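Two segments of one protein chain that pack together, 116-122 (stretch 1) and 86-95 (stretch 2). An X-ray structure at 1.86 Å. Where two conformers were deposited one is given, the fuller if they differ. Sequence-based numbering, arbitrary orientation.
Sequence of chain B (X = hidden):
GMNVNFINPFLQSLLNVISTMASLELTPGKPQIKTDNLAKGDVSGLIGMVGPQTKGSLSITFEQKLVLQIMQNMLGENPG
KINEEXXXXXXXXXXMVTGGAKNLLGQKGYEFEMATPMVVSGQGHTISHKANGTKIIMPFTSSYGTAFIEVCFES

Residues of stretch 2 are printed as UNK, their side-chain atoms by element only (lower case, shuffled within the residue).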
ATOM      1  N   THR B 116      -8.350  -3.462  -3.061  1.00 23.49           N
ATOM      2  CA  THR B 116      -8.399  -4.286  -1.883  1.00 22.03           C
ATOM      3  C   THR B 116      -7.273  -3.872  -0.893  1.00 20.85           C
ATOM      4  O   THR B 116      -6.230  -3.414  -1.304  1.00 23.53           O
ATOM      5  CB  THR B 116      -8.284  -5.746  -2.234  1.00 22.35           C
ATOM      6  OG1 THR B 116      -7.083  -5.957  -2.974  1.00 25.81           O
ATOM      7  CG2 THR B 116      -9.477  -6.216  -3.044  1.00 25.30           C
ATOM      8  N   PRO B 117      -7.501  -4.062   0.419  1.00 22.82           N
ATOM      9  CA  PRO B 117      -6.540  -3.532   1.356  1.00 23.42           C
ATOM     10  C   PRO B 117      -5.217  -4.285   1.370  1.00 23.01           C
ATOM     11  O   PRO B 117      -5.173  -5.475   1.146  1.00 21.12           O
ATOM     12  CB  PRO B 117      -7.204  -3.742   2.717  1.00 25.78           C
ATOM     13  CG  PRO B 117      -8.632  -3.911   2.424  1.00 24.35           C
ATOM     14  CD  PRO B 117      -8.641  -4.668   1.129  1.00 23.36           C
HETATM   15  N   MSE B 118      -4.141  -3.538   1.548  0.50 24.81           N
HETATM   16  CA  MSE B 118      -2.862  -4.119   1.893  0.50 26.07           C
HETATM   17  C   MSE B 118      -2.493  -3.509   3.207  0.50 25.19           C
HETATM   18  O   MSE B 118      -2.688  -2.314   3.422  0.50 24.11           O
HETATM   19  CB  MSE B 118      -1.801  -3.785   0.865  0.50 27.17           C
HETATM   20  CG  MSE B 118      -1.899  -4.620  -0.367  0.50 27.53           C
HETATM   21 SE   MSE B 118      -0.791  -3.861  -1.748  0.38 28.10          SE
HETATM   22  CE  MSE B 118      -1.987  -2.477  -2.398  0.50 23.41           C
ATOM     23  N   VAL B 119      -2.004  -4.356   4.104  1.00 23.43           N
ATOM     24  CA  VAL B 119      -1.599  -3.925   5.435  1.00 23.65           C
ATOM     25  C   VAL B 119      -0.096  -4.102   5.645  1.00 24.65           C
ATOM     26  O   VAL B 119       0.447  -5.189   5.450  1.00 23.76           O
ATOM     27  CB  VAL B 119      -2.396  -4.674   6.555  1.00 22.90           C
ATOM     28  CG1 VAL B 119      -2.043  -4.142   7.958  1.00 24.67           C
ATOM     29  CG2 VAL B 119      -3.902  -4.521   6.237  1.00 22.22           C
ATOM     30  N   VAL B 120       0.535  -3.006   6.059  1.00 23.46           N
ATOM     31  CA  VAL B 120       1.944  -2.917   6.310  1.00 24.51           C
ATOM     32  C   VAL B 120       2.146  -3.087   7.797  1.00 25.45           C
ATOM     33  O   VAL B 120       1.436  -2.470   8.585  1.00 23.88           O
ATOM     34  CB  VAL B 120       2.450  -1.529   5.920  1.00 26.96           C
ATOM     35  CG1 VAL B 120       3.951  -1.372   6.276  1.00 27.33           C
ATOM     36  CG2 VAL B 120       2.132  -1.243   4.409  1.00 27.79           C
ATOM     37  N   SER B 121       3.087  -3.949   8.170  0.50 25.61           N
ATOM     38  CA  SER B 121       3.492  -4.136   9.560  0.50 25.56           C
ATOM     39  C   SER B 121       4.991  -3.891   9.663  0.50 24.91           C
ATOM     40  O   SER B 121       5.755  -4.505   8.931  0.50 25.25           O
ATOM     41  CB  SER B 121       3.193  -5.559  10.026  0.50 25.40           C
ATOM     42  OG  SER B 121       1.809  -5.859   9.942  0.50 24.27           O
ATOM     43  N   GLY B 122       5.400  -3.025  10.587  1.00 23.99           N
ATOM     44  CA  GLY B 122       6.823  -2.688  10.768  1.00 24.14           C
ATOM     45  C   GLY B 122       6.981  -1.506  11.690  1.00 23.52           C
ATOM     46  O   GLY B 122       6.332  -0.495  11.475  1.00 24.84           O
ATOM     47  N   UNK B  86      -4.359  -8.857  14.034  1.00 22.94           N
ATOM     48  CA  UNK B  86      -4.316  -7.368  14.054  1.00 24.04           C
ATOM     49  C   UNK B  86      -4.357  -6.829  12.636  1.00 23.49           C
ATOM     50  O   UNK B  86      -5.137  -5.940  12.336  1.00 23.87           O
ATOM     51  c   UNK B  86      -3.089  -5.197  14.743  1.00 23.51           C
ATOM     52  c   UNK B  86      -3.139  -6.780  14.852  1.00 25.13           C
ATOM     53  c   UNK B  86      -3.191  -7.211  16.323  1.00 22.89           C
ATOM     54  N   UNK B  87      -3.553  -7.392  11.742  1.00 24.52           N
ATOM     55  CA  UNK B  87      -3.551  -6.932  10.355  1.00 23.56           C
ATOM     56  C   UNK B  87      -4.912  -7.178   9.660  1.00 24.27           C
ATOM     57  O   UNK B  87      -5.356  -6.334   8.902  1.00 22.26           O
ATOM     58  o   UNK B  87      -2.554  -8.872   9.242  1.00 23.49           O
ATOM     59  c   UNK B  87      -1.002  -7.154  10.261  1.00 23.78           C
ATOM     60  c   UNK B  87      -2.368  -7.470   9.536  1.00 23.53           C
ATOM     61  N   UNK B  88      -5.562  -8.303   9.944  1.00 23.06           N
ATOM     62  CA  UNK B  88      -6.923  -8.525   9.456  1.00 24.27           C
ATOM     63  C   UNK B  88      -7.880  -7.403   9.911  1.00 25.15           C
ATOM     64  O   UNK B  88      -8.619  -6.872   9.108  1.00 23.69           O
ATOM     65  c   UNK B  88      -7.467  -9.853   9.977  1.00 25.08           C
ATOM     66  c   UNK B  88      -6.873 -11.041   9.299  1.00 28.66           C
ATOM     67  o   UNK B  88      -7.167 -12.127   9.798  1.00 30.47           O
ATOM     68  o   UNK B  88      -6.169 -10.929   8.270  1.00 29.87           O
ATOM     69  N   UNK B  89      -7.823  -7.008  11.176  1.00 24.65           N
ATOM     70  CA  UNK B  89      -8.705  -5.942  11.648  1.00 25.41           C
ATOM     71  C   UNK B  89      -8.399  -4.609  10.954  1.00 24.10           C
ATOM     72  O   UNK B  89      -9.307  -3.890  10.592  1.00 23.68           O
ATOM     73  c   UNK B  89      -9.530  -4.661  13.768  1.00 26.21           C
ATOM     74  c   UNK B  89      -9.264  -4.522  15.251  1.00 29.04           C
ATOM     75  c   UNK B  89     -11.013  -4.992  13.543  1.00 28.68           C
ATOM     76  c   UNK B  89      -8.600  -5.754  13.172  1.00 25.47           C
ATOM     77  N   UNK B  90      -7.127  -4.287  10.802  1.00 23.58           N
ATOM     78  CA  UNK B  90      -6.747  -3.067  10.105  1.00 22.25           C
ATOM     79  C   UNK B  90      -7.269  -3.090   8.662  1.00 20.80           C
ATOM     80  O   UNK B  90      -7.724  -2.055   8.137  1.00 23.13           O
ATOM     81  c   UNK B  90      -4.774  -1.685   9.245  1.00 21.25           C
ATOM     82  c   UNK B  90      -4.835  -2.558  11.680  1.00 21.48           C
ATOM     83  c   UNK B  90      -5.223  -2.832  10.192  1.00 22.80           C
ATOM     84  N   UNK B  91      -7.219  -4.246   8.015  1.00 22.76           N
ATOM     85  CA  UNK B  91      -7.779  -4.414   6.676  1.00 22.62           C
ATOM     86  C   UNK B  91      -9.253  -4.112   6.660  1.00 25.02           C
ATOM     87  O   UNK B  91      -9.728  -3.401   5.776  1.00 25.49           O
ATOM     88  N   UNK B  92      -9.982  -4.621   7.646  1.00 23.29           N
ATOM     89  CA  UNK B  92     -11.432  -4.371   7.731  1.00 24.50           C
ATOM     90  C   UNK B  92     -11.744  -2.928   8.054  1.00 23.40           C
ATOM     91  O   UNK B  92     -12.649  -2.360   7.469  1.00 22.86           O
ATOM     92  o   UNK B  92     -13.960  -6.117   6.708  1.00 50.01           O
ATOM     93  o   UNK B  92     -12.507  -7.601   6.019  1.00 54.90           O
ATOM     94  c   UNK B  92     -12.124  -5.297   8.742  1.00 24.72           C
ATOM     95  c   UNK B  92     -12.958  -6.843   6.909  1.00 43.53           C
ATOM     96  c   UNK B  92     -12.221  -6.740   8.273  1.00 34.11           C
ATOM     97  N   UNK B  93     -10.971  -2.315   8.930  1.00 22.22           N
ATOM     98  CA  UNK B  93     -11.127  -0.878   9.187  1.00 24.05           C
ATOM     99  C   UNK B  93     -10.892  -0.099   7.910  1.00 22.69           C
ATOM    100  O   UNK B  93     -11.654   0.839   7.572  1.00 21.25           O
ATOM    101  c   UNK B  93      -9.595  -0.671  12.790  1.00 25.11           C
ATOM    102  c   UNK B  93     -10.568  -0.976  11.657  1.00 25.16           C
ATOM    103  c   UNK B  93     -10.155  -0.362  10.314  1.00 24.48           C
ATOM    104  c   UNK B  93     -10.144   1.166  10.367  1.00 24.00           C
ATOM    105  N   UNK B  94      -9.846  -0.475   7.170  1.00 23.15           N
ATOM    106  CA  UNK B  94      -9.548   0.202   5.903  1.00 24.07           C
ATOM    107  C   UNK B  94     -10.722   0.111   4.911  1.00 24.11           C
ATOM    108  O   UNK B  94     -11.099   1.130   4.250  1.00 23.73           O
ATOM    109  c   UNK B  94      -8.269  -0.376   5.261  1.00 23.20           C
ATOM    110  c   UNK B  94      -7.936   0.332   3.970  1.00 21.02           C
ATOM    111  o   UNK B  94      -7.183  -0.209   6.163  1.00 25.16           O
ATOM    112  N   UNK B  95     -11.297  -1.090   4.792  1.00 23.16           N
ATOM    113  CA  UNK B  95     -12.444  -1.263   3.910  1.00 21.65           C
ATOM    114  C   UNK B  95     -13.637  -0.411   4.358  1.00 23.59           C
ATOM    115  O   UNK B  95     -14.333   0.163   3.512  1.00 23.42           O
ATOM    116  c   UNK B  95     -12.917  -2.710   3.868  1.00 24.47           C
ATOM    117  n   UNK B  95     -12.124  -4.856   3.127  1.00 33.01           N
ATOM    118  c   UNK B  95     -12.238  -3.524   2.834  1.00 31.26           C
ATOM    119  o   UNK B  95     -11.820  -3.022   1.787  1.00 29.47           O
TER

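Position 86 opens the helical stretch with three side-chain carbons, one carrying the other two. This fork at the first carbon is that of valine, and Val86 points sideways, without contact to the strand. At position 87 a single carbon carries one oxygen and one carbon. The position faces the strand: its carbon arm lies 3.1 Å from Ser121 OG, a close approach of a hydroxyl to a methyl group, while its backbone O comes to 3.5 Å from Val119 CG2. The pattern is that of threonine, and Thr87 OG1 is hydrogen-bonded to a residue adjoining the stretches.

Position 88 has two carbons, the second carrying two oxygens. This carboxylate on a short stem identifies Asp88, which points away from the strand and is hydrogen-bonded through OD1 elsewhere in the structure. Position 89 shows four carbons forked at the second, hence leucine; Leu89 also points away and is buried without touching the strand. Three carbons forked at the first recur at position 90. They point toward the strand, where one arm meets Val119 CG1 at 3.9 Å, an apolar contact between two branched side chains; the residue is Val90.

Position 91 has no side-chain atoms. Its bare backbone lies against stretch 1, with its N 3.8 Å from Val119 CG2 and its O 3.6 Å from Pro117 CG, and it is therefore Gly91. An ideal CB here would lie 3.9 Å from Val119 CG2 and 4.0 Å from Pro117 CB, in contact with both residues.

At position 92 three carbons lead to two oxygens on the third, as in glutamate; Glu92 is exposed and makes no contact with the strand. Position 93 carries four carbons, forked at the first with one arm two carbons long, which defines isoleucine. Ile93 is buried but out of the strand's reach. Position 94 again has one carbon bearing an oxygen and a carbon, and its carbon arm lies 4.3 Å from Pro117 CB, so it is Thr94. Its OG1 donates a hydrogen bond to Val90 O at 2.8 Å, turning the hydroxyl back onto the helix. Position 95 has two carbons, the second carrying one oxygen and one nitrogen. The side chain starts sideways, but its end comes nearer, placing the oxygen 3.4 Å from Pro117 CG; this is Asn95.

The contact rests on packing, with no hydrogen bond between the stretches. Pro117, Val119 and Ser121 point toward the helix, whereas Met118 and Val120 point away, as expected of alternating residues in an extended chain. Pro117 and Val119 provide most of the surface that stretch 1 buries, and Gly91 brings helix backbone within reach of both.

Stretch 2 (86-95) VTDLVGEITN
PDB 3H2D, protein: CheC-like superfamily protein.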